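Local coordinates for beta-n-acetylhexosaminidase (Streptococcus pneumoniae, PDB 4AZI), which probably removes terminal beta-linked N-acetylglucosamine from glycans by hydrolysis, as a family 20 glycoside hydrolase catalytic module of the pneumococcal exo-beta-D-N-acetylglucosaminidase StrH, at residues A[247-252]-A[309-314]; A[273-278]-A[323-328]; A[305-310]-A[319-324]. The protein carries 2 engineered substitutions. All blocks are in the same frame, centred on the assembly; numbering follows the deposited sequence.

Contact 1: A[247-252]-A[309-314]; sequences ISYWSK and LASTKY. With OAN (O-(2-acetamido-2-deoxy D-glucopyranosylidene) amino-N-phenylcarbamate), chain C.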
loop_
_atom_site.group_PDB
_atom_site.type_symbol
_atom_site.label_atom_id
_atom_site.label_comp_id
_atom_site.label_asym_id
_atom_site.label_seq_id
_atom_site.Cartn_x
_atom_site.Cartn_y
_atom_site.Cartn_z
ATOM N N ILE A 247 -3.120 9.138 6.455
ATOM C CA ILE A 247 -2.964 8.088 7.466
ATOM C C ILE A 247 -3.675 6.795 7.021
ATOM O O ILE A 247 -4.898 6.760 6.837
ATOM C CB ILE A 247 -3.479 8.541 8.854
ATOM C CG1 ILE A 247 -2.829 9.873 9.331
ATOM C CG2 ILE A 247 -3.353 7.434 9.880
ATOM C CD1 ILE A 247 -1.402 9.775 9.836
ATOM N N SER A 248 -2.909 5.733 6.844
ATOM C CA SER A 248 -3.517 4.442 6.562
ATOM C C SER A 248 -3.951 3.842 7.900
ATOM O O SER A 248 -3.136 3.262 8.613
ATOM C CB SER A 248 -2.545 3.545 5.797
ATOM O OG SER A 248 -3.074 2.247 5.630
ATOM N N TYR A 249 -5.225 4.029 8.251
ATOM C CA TYR A 249 -5.732 3.636 9.575
ATOM C C TYR A 249 -6.312 2.234 9.570
ATOM O O TYR A 249 -7.319 1.970 8.912
ATOM C CB TYR A 249 -6.771 4.636 10.137
ATOM C CG TYR A 249 -6.879 4.534 11.649
ATOM C CD1 TYR A 249 -7.577 3.478 12.254
ATOM C CD2 TYR A 249 -6.250 5.464 12.480
ATOM C CE1 TYR A 249 -7.654 3.363 13.639
ATOM C CE2 TYR A 249 -6.319 5.350 13.863
ATOM C CZ TYR A 249 -7.019 4.290 14.435
ATOM O OH TYR A 249 -7.099 4.172 15.809
ATOM N N TRP A 250 -5.681 1.338 10.327
ATOM C CA TRP A 250 -6.065 -0.067 10.310
ATOM C C TRP A 250 -6.610 -0.577 11.628
ATOM O O TRP A 250 -7.396 -1.511 11.639
ATOM C CB TRP A 250 -4.899 -0.918 9.827
ATOM C CG TRP A 250 -3.765 -0.938 10.802
ATOM C CD1 TRP A 250 -2.769 0.020 10.967
ATOM C CD2 TRP A 250 -3.502 -1.946 11.822
ATOM N NE1 TRP A 250 -1.923 -0.331 11.982
ATOM C CE2 TRP A 250 -2.305 -1.499 12.539
ATOM C CE3 TRP A 250 -4.108 -3.133 12.195
ATOM C CZ2 TRP A 250 -1.756 -2.230 13.576
ATOM C CZ3 TRP A 250 -3.549 -3.863 13.246
ATOM C CH2 TRP A 250 -2.402 -3.419 13.923
ATOM N N SER A 251 -6.186 0.018 12.743
ATOM C CA SER A 251 -6.614 -0.412 14.095
ATOM C C SER A 251 -6.222 0.613 15.168
ATOM O O SER A 251 -5.263 1.375 14.994
ATOM C CB SER A 251 -6.048 -1.811 14.425
ATOM O OG SER A 251 -6.208 -2.185 15.782
ATOM N N LYS A 252 -6.981 0.639 16.262
ATOM C CA LYS A 252 -6.648 1.480 17.411
ATOM C C LYS A 252 -5.806 0.680 18.412
ATOM O O LYS A 252 -5.393 1.183 19.458
ATOM C CB LYS A 252 -7.912 2.037 18.065
ATOM C CG LYS A 252 -7.650 3.065 19.159
ATOM C CD LYS A 252 -8.928 3.720 19.663
ATOM C CE LYS A 252 -9.639 2.931 20.763
ATOM N NZ LYS A 252 -8.936 2.949 22.089
ATOM N N LEU A 309 -14.172 3.522 10.084
ATOM C CA LEU A 309 -12.800 3.411 10.575
ATOM C C LEU A 309 -12.763 2.442 11.754
ATOM O O LEU A 309 -13.731 2.348 12.514
ATOM C CB LEU A 309 -12.232 4.782 10.955
ATOM C CG LEU A 309 -11.950 5.707 9.761
ATOM C CD1 LEU A 309 -12.021 7.164 10.168
ATOM C CD2 LEU A 309 -10.606 5.398 9.124
ATOM N N ALA A 310 -11.663 1.703 11.882
ATOM C CA ALA A 310 -11.502 0.727 12.967
ATOM C C ALA A 310 -11.666 1.397 14.324
ATOM O O ALA A 310 -11.207 2.517 14.512
ATOM C CB ALA A 310 -10.146 0.042 12.869
ATOM N N SER A 311 -12.304 0.686 15.257
ATOM C CA SER A 311 -12.647 1.193 16.606
ATOM C C SER A 311 -13.792 2.217 16.653
ATOM O O SER A 311 -14.051 2.823 17.701
ATOM C CB SER A 311 -11.408 1.728 17.358
ATOM O OG SER A 311 -11.059 3.046 16.953
ATOM N N THR A 312 -14.481 2.412 15.526
ATOM C CA THR A 312 -15.623 3.326 15.478
ATOM C C THR A 312 -16.858 2.659 14.894
ATOM O O THR A 312 -16.762 1.710 14.103
ATOM C CB THR A 312 -15.345 4.614 14.658
ATOM O OG1 THR A 312 -15.183 4.280 13.271
ATOM C CG2 THR A 312 -14.116 5.356 15.174
ATOM N N LYS A 313 -18.019 3.178 15.286
ATOM C CA LYS A 313 -19.306 2.684 14.811
ATOM C C LYS A 313 -19.911 3.705 13.842
ATOM O O LYS A 313 -20.313 4.805 14.248
ATOM C CB LYS A 313 -20.237 2.425 16.001
ATOM C CG LYS A 313 -21.618 1.900 15.649
ATOM C CD LYS A 313 -22.423 1.633 16.917
ATOM C CE LYS A 313 -23.860 1.239 16.612
ATOM N NZ LYS A 313 -23.897 0.051 15.717
ATOM N N TYR A 314 -19.941 3.337 12.562
ATOM C CA TYR A 314 -20.465 4.194 11.503
ATOM C C TYR A 314 -21.967 3.938 11.337
ATOM O O TYR A 314 -22.389 2.781 11.353
ATOM C CB TYR A 314 -19.723 3.904 10.194
ATOM C CG TYR A 314 -20.129 4.776 9.026
ATOM C CD1 TYR A 314 -19.535 6.020 8.821
ATOM C CD2 TYR A 314 -21.100 4.347 8.111
ATOM C CE1 TYR A 314 -19.910 6.829 7.753
ATOM C CE2 TYR A 314 -21.472 5.142 7.031
ATOM C CZ TYR A 314 -20.873 6.377 6.857
ATOM O OH TYR A 314 -21.242 7.170 5.791
HETATM C CAH OAN C . -0.048 -2.172 9.384
HETATM C CAG OAN C . -0.231 -3.690 9.538
HETATM O OAN OAN C . -1.293 -4.215 9.238
HETATM N NAI OAN C . 0.825 -4.349 10.019
HETATM C CAB OAN C . 0.882 -5.810 10.237
HETATM C CAC OAN C . 1.239 -6.511 8.925
HETATM O OAJ OAN C . 2.660 -6.474 8.740
HETATM C CAD OAN C . 0.757 -7.955 8.923
HETATM O OAK OAN C . 1.151 -8.534 7.687
HETATM C CAE OAN C . -0.775 -7.979 9.038
HETATM C CAF OAN C . -1.392 -9.380 9.098
HETATM O OAM OAN C . -0.988 -10.052 10.295
HETATM O OAL OAN C . -1.265 -7.229 10.183
HETATM C CAA OAN C . -0.430 -6.363 10.834
HETATM N NAY OAN C . -0.798 -5.982 12.038
HETATM O OAQ OAN C . -1.964 -6.513 12.504
HETATM C CAP OAN C . -2.008 -6.677 13.860
HETATM O OAR OAN C . -3.042 -7.084 14.392
HETATM N NAO OAN C . -0.889 -6.384 14.540
HETATM C CAS OAN C . -0.749 -6.441 15.873
HETATM C CAT OAN C . -0.238 -5.318 16.525
HETATM C CAU OAN C . -0.067 -5.321 17.909
HETATM C CAV OAN C . -0.409 -6.450 18.651
HETATM C CAW OAN C . -0.921 -7.584 18.004
HETATM C CAX OAN C . -1.089 -7.582 16.617
HETATM O O HOH W 1 -9.857 1.719 9.829
#
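One face of the Trp250 indole carries the acetamido methyl CAH of the inhibitor OAN, the opposite face is backed by CB of Ser251, and OAN CAT lies at the ring edge, in plane. The six-membered ring also meets the carbamate, with CZ3 at 3.2 Å from OAN OAQ. CG of Trp250 sits in the crowded position between backbone N and carbonyl carbon (chi1 68°), and Asp229 accepts from NE1, which helps to hold the indole's rotation. Tyr249, its neighbour at the end of strand 246-249, turns its side chain to 309-314 instead: its CB packs on Leu309 CD2 at 4.0 Å, and ring atom CE1 lies 4.2 Å from CB of Ala310, while the hydroxyl bonds to Ala260. The small methyl of Ala310 fits close against the chain, 3.4 Å from Trp250 O. Leu309 to Thr312 form a type II turn in which Leu309 O accepts from both N and OG1 of Thr312. A water donates to Tyr249 O at 2.7 Å and accepts from Ala310 N at 2.7 Å. With no direct hydrogen bond, the loop is joined to the chain that carries Trp250 by apolar packing and one water, while the indole points the other way into the inhibitor pocket.

Contact 2: A[273-278]-A[323-328]; sequences LNTNGD and GSMLSI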
loop_
_atom_site.group_PDB
_atom_site.type_symbol
_atom_site.label_atom_id
_atom_site.label_comp_id
_atom_site.label_asym_id
_atom_site.label_seq_id
_atom_site.Cartn_x
_atom_site.Cartn_y
_atom_site.Cartn_z
ATOM N N LEU A 273 -6.993 7.043 4.866
ATOM C CA LEU A 273 -7.317 5.968 3.945
ATOM C C LEU A 273 -7.767 4.800 4.828
ATOM O O LEU A 273 -6.962 4.260 5.600
ATOM C CB LEU A 273 -6.117 5.580 3.075
ATOM C CG LEU A 273 -6.341 4.381 2.117
ATOM C CD1 LEU A 273 -7.473 4.645 1.126
ATOM C CD2 LEU A 273 -5.064 3.993 1.381
ATOM N N ASN A 274 -9.062 4.464 4.746
ATOM C CA ASN A 274 -9.684 3.451 5.623
ATOM C C ASN A 274 -9.185 2.043 5.300
ATOM O O ASN A 274 -9.672 1.392 4.383
ATOM C CB ASN A 274 -11.218 3.535 5.544
ATOM C CG ASN A 274 -11.929 2.563 6.487
ATOM O OD1 ASN A 274 -11.315 1.936 7.356
ATOM N ND2 ASN A 274 -13.240 2.444 6.316
ATOM N N THR A 275 -8.215 1.593 6.087
ATOM C CA THR A 275 -7.488 0.362 5.846
ATOM C C THR A 275 -7.851 -0.651 6.928
ATOM O O THR A 275 -6.982 -1.255 7.563
ATOM C CB THR A 275 -5.980 0.664 5.843
ATOM O OG1 THR A 275 -5.736 1.748 4.936
ATOM C CG2 THR A 275 -5.148 -0.544 5.413
ATOM N N ASN A 276 -9.155 -0.831 7.127
ATOM C CA ASN A 276 -9.667 -1.571 8.279
ATOM C C ASN A 276 -9.101 -2.966 8.384
ATOM O O ASN A 276 -9.169 -3.727 7.426
ATOM C CB ASN A 276 -11.187 -1.647 8.217
ATOM C CG ASN A 276 -11.810 -1.754 9.582
ATOM O OD1 ASN A 276 -11.342 -2.506 10.429
ATOM N ND2 ASN A 276 -12.864 -0.981 9.810
ATOM N N GLY A 277 -8.526 -3.286 9.542
ATOM C CA GLY A 277 -8.072 -4.644 9.857
ATOM C C GLY A 277 -9.152 -5.698 9.636
ATOM O O GLY A 277 -8.858 -6.875 9.419
ATOM N N ASP A 278 -10.409 -5.267 9.665
ATOM C CA ASP A 278 -11.546 -6.150 9.385
ATOM C C ASP A 278 -11.420 -6.830 8.020
ATOM O O ASP A 278 -11.911 -7.937 7.821
ATOM C CB ASP A 278 -12.855 -5.347 9.444
ATOM C CG ASP A 278 -13.305 -5.046 10.866
ATOM O OD1 ASP A 278 -12.646 -5.515 11.825
ATOM O OD2 ASP A 278 -14.322 -4.333 11.026
ATOM N N GLY A 323 -11.111 7.285 1.007
ATOM C CA GLY A 323 -11.464 5.990 0.436
ATOM C C GLY A 323 -11.065 4.844 1.349
ATOM O O GLY A 323 -10.775 5.055 2.521
ATOM N N SER A 324 -11.019 3.634 0.795
ATOM C CA SER A 324 -10.795 2.435 1.581
ATOM C C SER A 324 -9.869 1.450 0.890
ATOM O O SER A 324 -9.797 1.401 -0.346
ATOM C CB SER A 324 -12.130 1.749 1.897
ATOM O OG SER A 324 -12.873 2.490 2.843
ATOM N N MET A 325 -9.176 0.661 1.705
ATOM C CA MET A 325 -8.205 -0.305 1.220
ATOM C C MET A 325 -8.413 -1.680 1.866
ATOM O O MET A 325 -8.494 -1.793 3.082
ATOM C CB MET A 325 -6.792 0.212 1.499
ATOM C CG MET A 325 -5.671 -0.725 1.074
ATOM S SD MET A 325 -4.139 0.166 0.728
ATOM C CE MET A 325 -3.586 0.583 2.375
ATOM N N LEU A 326 -8.517 -2.710 1.032
ATOM C CA LEU A 326 -8.548 -4.099 1.490
ATOM C C LEU A 326 -7.146 -4.701 1.316
ATOM O O LEU A 326 -6.490 -4.476 0.290
ATOM C CB LEU A 326 -9.610 -4.898 0.725
ATOM C CG LEU A 326 -9.830 -6.369 1.090
ATOM C CD1 LEU A 326 -11.314 -6.707 1.100
ATOM C CD2 LEU A 326 -9.073 -7.280 0.132
ATOM N N SER A 327 -6.693 -5.463 2.310
ATOM C CA SER A 327 -5.278 -5.809 2.410
ATOM C C SER A 327 -4.971 -7.303 2.452
ATOM O O SER A 327 -5.524 -8.044 3.280
ATOM C CB SER A 327 -4.643 -5.135 3.622
ATOM O OG SER A 327 -4.980 -3.762 3.708
ATOM N N ILE A 328 -4.059 -7.715 1.567
ATOM C CA ILE A 328 -3.603 -9.103 1.455
ATOM C C ILE A 328 -2.178 -9.196 2.001
ATOM O O ILE A 328 -1.262 -8.592 1.449
ATOM C CB ILE A 328 -3.631 -9.605 -0.009
ATOM C CG1 ILE A 328 -4.996 -9.349 -0.677
ATOM C CG2 ILE A 328 -3.278 -11.090 -0.086
ATOM C CD1 ILE A 328 -6.217 -9.851 0.091
HETATM O O HOH W 2 -7.594 -3.589 4.953
#
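This is a buried parallel strand pairing in the wall of the TIM barrel, between its seventh and eighth strands, 271-282 and 321-329, which helix 294-303 connects as a beta-alpha-beta unit. The pairing is short. Asn274 N donates to Gly323 O at 2.9 Å, in the carbonyl plane, and Met325 N returns a bond to Asn274 O at 2.8 Å, reaching it from above the carbonyl plane. Glycine suits position 323 because its backbone angles would press a side chain against the preceding carbonyl.

Leu273, Thr275 and Met325 pack together. Met325 extends from the backbone with CG anti to N (chi1 178°), then bends at chi3 (74°), which brings CE to Leu273 CD2 at 3.8 Å and to Thr275 OG1 at 3.5 Å. Leucine and methionine cross at about a right angle, whereas threonine lies alongside the methionine. The Thr275 hydroxyl bonds to Leu273 O and to Ser248 of the sixth strand, so a polar atom in this buried place is satisfied. On the other face of the sheet, Asn274 CB rests 3.3 Å from Ser324 OG, whose own bond goes to Phe306 O.

Past Thr275 the chains diverge. The Asn276 side chain makes an Asx turn to Asp278 N, and water fills in for direct pairing: one molecule donates to Asn276 O and to Met325 O, and accepts from Ser327 OG at 2.9 Å.

Contact 3: A[305-310]-A[319-324]; sequences PFNQLA and LPTVGS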
loop_
_atom_site.group_PDB
_atom_site.type_symbol
_atom_site.label_atom_id
_atom_site.label_comp_id
_atom_site.label_asym_id
_atom_site.label_seq_id
_atom_site.Cartn_x
_atom_site.Cartn_y
_atom_site.Cartn_z
ATOM N N PRO A 305 -18.998 -1.340 7.445
ATOM C CA PRO A 305 -19.275 -0.366 6.387
ATOM C C PRO A 305 -18.014 0.193 5.712
ATOM O O PRO A 305 -16.941 0.257 6.330
ATOM C CB PRO A 305 -20.058 0.731 7.113
ATOM C CG PRO A 305 -20.699 0.030 8.270
ATOM C CD PRO A 305 -19.664 -0.974 8.710
ATOM N N PHE A 306 -18.157 0.564 4.441
ATOM C CA PHE A 306 -17.052 1.049 3.601
ATOM C C PHE A 306 -16.350 2.227 4.262
ATOM O O PHE A 306 -15.125 2.338 4.209
ATOM C CB PHE A 306 -17.602 1.469 2.226
ATOM C CG PHE A 306 -16.564 2.011 1.274
ATOM C CD1 PHE A 306 -15.858 1.162 0.438
ATOM C CD2 PHE A 306 -16.324 3.385 1.188
ATOM C CE1 PHE A 306 -14.919 1.662 -0.461
ATOM C CE2 PHE A 306 -15.384 3.890 0.298
ATOM C CZ PHE A 306 -14.685 3.026 -0.532
ATOM N N ASN A 307 -17.136 3.104 4.869
ATOM C CA ASN A 307 -16.606 4.293 5.516
ATOM C C ASN A 307 -16.233 4.098 6.990
ATOM O O ASN A 307 -15.774 5.045 7.638
ATOM C CB ASN A 307 -17.593 5.466 5.372
ATOM C CG ASN A 307 -17.611 6.058 3.965
ATOM O OD1 ASN A 307 -16.602 6.057 3.260
ATOM N ND2 ASN A 307 -18.768 6.581 3.558
ATOM N N GLN A 308 -16.406 2.889 7.528
ATOM C CA GLN A 308 -16.183 2.709 8.968
ATOM C C GLN A 308 -14.709 2.557 9.345
ATOM O O GLN A 308 -14.071 1.588 8.974
ATOM C CB GLN A 308 -17.010 1.552 9.512
ATOM C CG GLN A 308 -16.807 1.313 10.992
ATOM C CD GLN A 308 -17.884 0.433 11.579
ATOM O OE1 GLN A 308 -19.057 0.809 11.615
ATOM N NE2 GLN A 308 -17.488 -0.744 12.059
ATOM N N LEU A 309 -14.172 3.522 10.084
ATOM C CA LEU A 309 -12.800 3.411 10.575
ATOM C C LEU A 309 -12.763 2.442 11.754
ATOM O O LEU A 309 -13.731 2.348 12.514
ATOM C CB LEU A 309 -12.232 4.782 10.955
ATOM C CG LEU A 309 -11.950 5.707 9.761
ATOM C CD1 LEU A 309 -12.021 7.164 10.168
ATOM C CD2 LEU A 309 -10.606 5.398 9.124
ATOM N N ALA A 310 -11.663 1.703 11.882
ATOM C CA ALA A 310 -11.502 0.727 12.967
ATOM C C ALA A 310 -11.666 1.397 14.324
ATOM O O ALA A 310 -11.207 2.517 14.512
ATOM C CB ALA A 310 -10.146 0.042 12.869
ATOM N N LEU A 319 -16.196 10.188 10.058
ATOM C CA LEU A 319 -14.954 10.913 9.856
ATOM C C LEU A 319 -14.531 10.869 8.388
ATOM O O LEU A 319 -14.642 9.822 7.746
ATOM C CB LEU A 319 -13.851 10.328 10.751
ATOM C CG LEU A 319 -14.054 10.401 12.272
ATOM C CD1 LEU A 319 -13.076 9.502 13.014
ATOM C CD2 LEU A 319 -13.925 11.835 12.771
ATOM N N PRO A 320 -14.043 12.002 7.852
ATOM C CA PRO A 320 -13.616 12.063 6.452
ATOM C C PRO A 320 -12.533 11.052 6.102
ATOM O O PRO A 320 -11.482 10.984 6.745
ATOM C CB PRO A 320 -13.097 13.499 6.305
ATOM C CG PRO A 320 -13.915 14.266 7.291
ATOM C CD PRO A 320 -14.057 13.345 8.471
ATOM N N THR A 321 -12.827 10.243 5.098
ATOM C CA THR A 321 -11.860 9.316 4.544
ATOM C C THR A 321 -11.727 9.696 3.082
ATOM O O THR A 321 -12.643 10.306 2.525
ATOM C CB THR A 321 -12.324 7.857 4.688
ATOM O OG1 THR A 321 -13.493 7.628 3.881
ATOM C CG2 THR A 321 -12.653 7.561 6.129
ATOM N N VAL A 322 -10.580 9.402 2.483
ATOM C CA VAL A 322 -10.408 9.614 1.035
ATOM C C VAL A 322 -10.823 8.353 0.263
ATOM O O VAL A 322 -10.885 8.354 -0.971
ATOM C CB VAL A 322 -8.964 10.034 0.661
ATOM C CG1 VAL A 322 -8.563 11.317 1.380
ATOM C CG2 VAL A 322 -7.968 8.906 0.939
ATOM N N GLY A 323 -11.111 7.285 1.007
ATOM C CA GLY A 323 -11.464 5.990 0.436
ATOM C C GLY A 323 -11.065 4.844 1.349
ATOM O O GLY A 323 -10.775 5.055 2.521
ATOM N N SER A 324 -11.019 3.634 0.795
ATOM C CA SER A 324 -10.795 2.435 1.581
ATOM C C SER A 324 -9.869 1.450 0.890
ATOM O O SER A 324 -9.797 1.401 -0.346
ATOM C CB SER A 324 -12.130 1.749 1.897
ATOM O OG SER A 324 -12.873 2.490 2.843
HETATM O O HOH W 3 -15.772 7.071 9.192
HETATM O O HOH W 4 -13.830 5.275 2.863
#
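Among the polar contacts, one direct hydrogen bond joins the two segments: Ser324 OG donates to Phe306 O at 2.6 Å, in the plane of the carbonyl. The small hydroxyl, anti to its own carbonyl carbon (chi1 -72°), reaches the carbonyl of Phe306, the second residue of the type I turn from Pro305 to Gln308. Two waters extend the link. One donates to Asn307 OD1 and to Ser324 OG and also bonds Thr321 OG1 at 2.6 Å, gathering three side chains. The other donates to Asn307 O and accepts a longer bond from Leu319 N. Lys9 donates to both Asn307 OD1 and Thr321 OG1, and its positive charge probably polarises these two oxygens.

The aromatic contact is a CH-pi interaction. CB of Ser324 stands over the face of the Phe306 ring, 3.9 Å from its centroid and 21° off the normal. The ring, whose CG is anti to the backbone N, also stacks with Tyr356.

Apolar packing completes the joint. Leu309 CD1 lies 3.7 Å from Leu319 CB, the two leucines crossing at about a right angle, and Leu309 meets Thr321 tip to tip, CD1 to CG2 at 4.1 Å. Threonine serves both sides here, its methyl meeting leucine and its hydroxyl held by water and Lys9.

Together these contacts join the alpha-to-beta loop of a TIM barrel, after helix 294-303, to the start of the eighth strand.

From the N terminus, strand 246-249 comes first, then strand 271-282, the loop after helix 294-303, and finally strand 321-329. Contact 1 closes the span from the sixth strand to that loop. Contact 2 closes the beta-alpha-beta unit of strands seven and eight and crosses contact 1, since their segments alternate. Contact 3 closes a short loop and nests within the span of contact 2, ending on the same strand and sharing Gly323 and Ser324 with it; it shares Leu309 and Ala310 with contact 1. Asn276 ND2 bonds to Gln308 O, tying strand seven to the loop. Together they fasten the loop to three successive barrel strands.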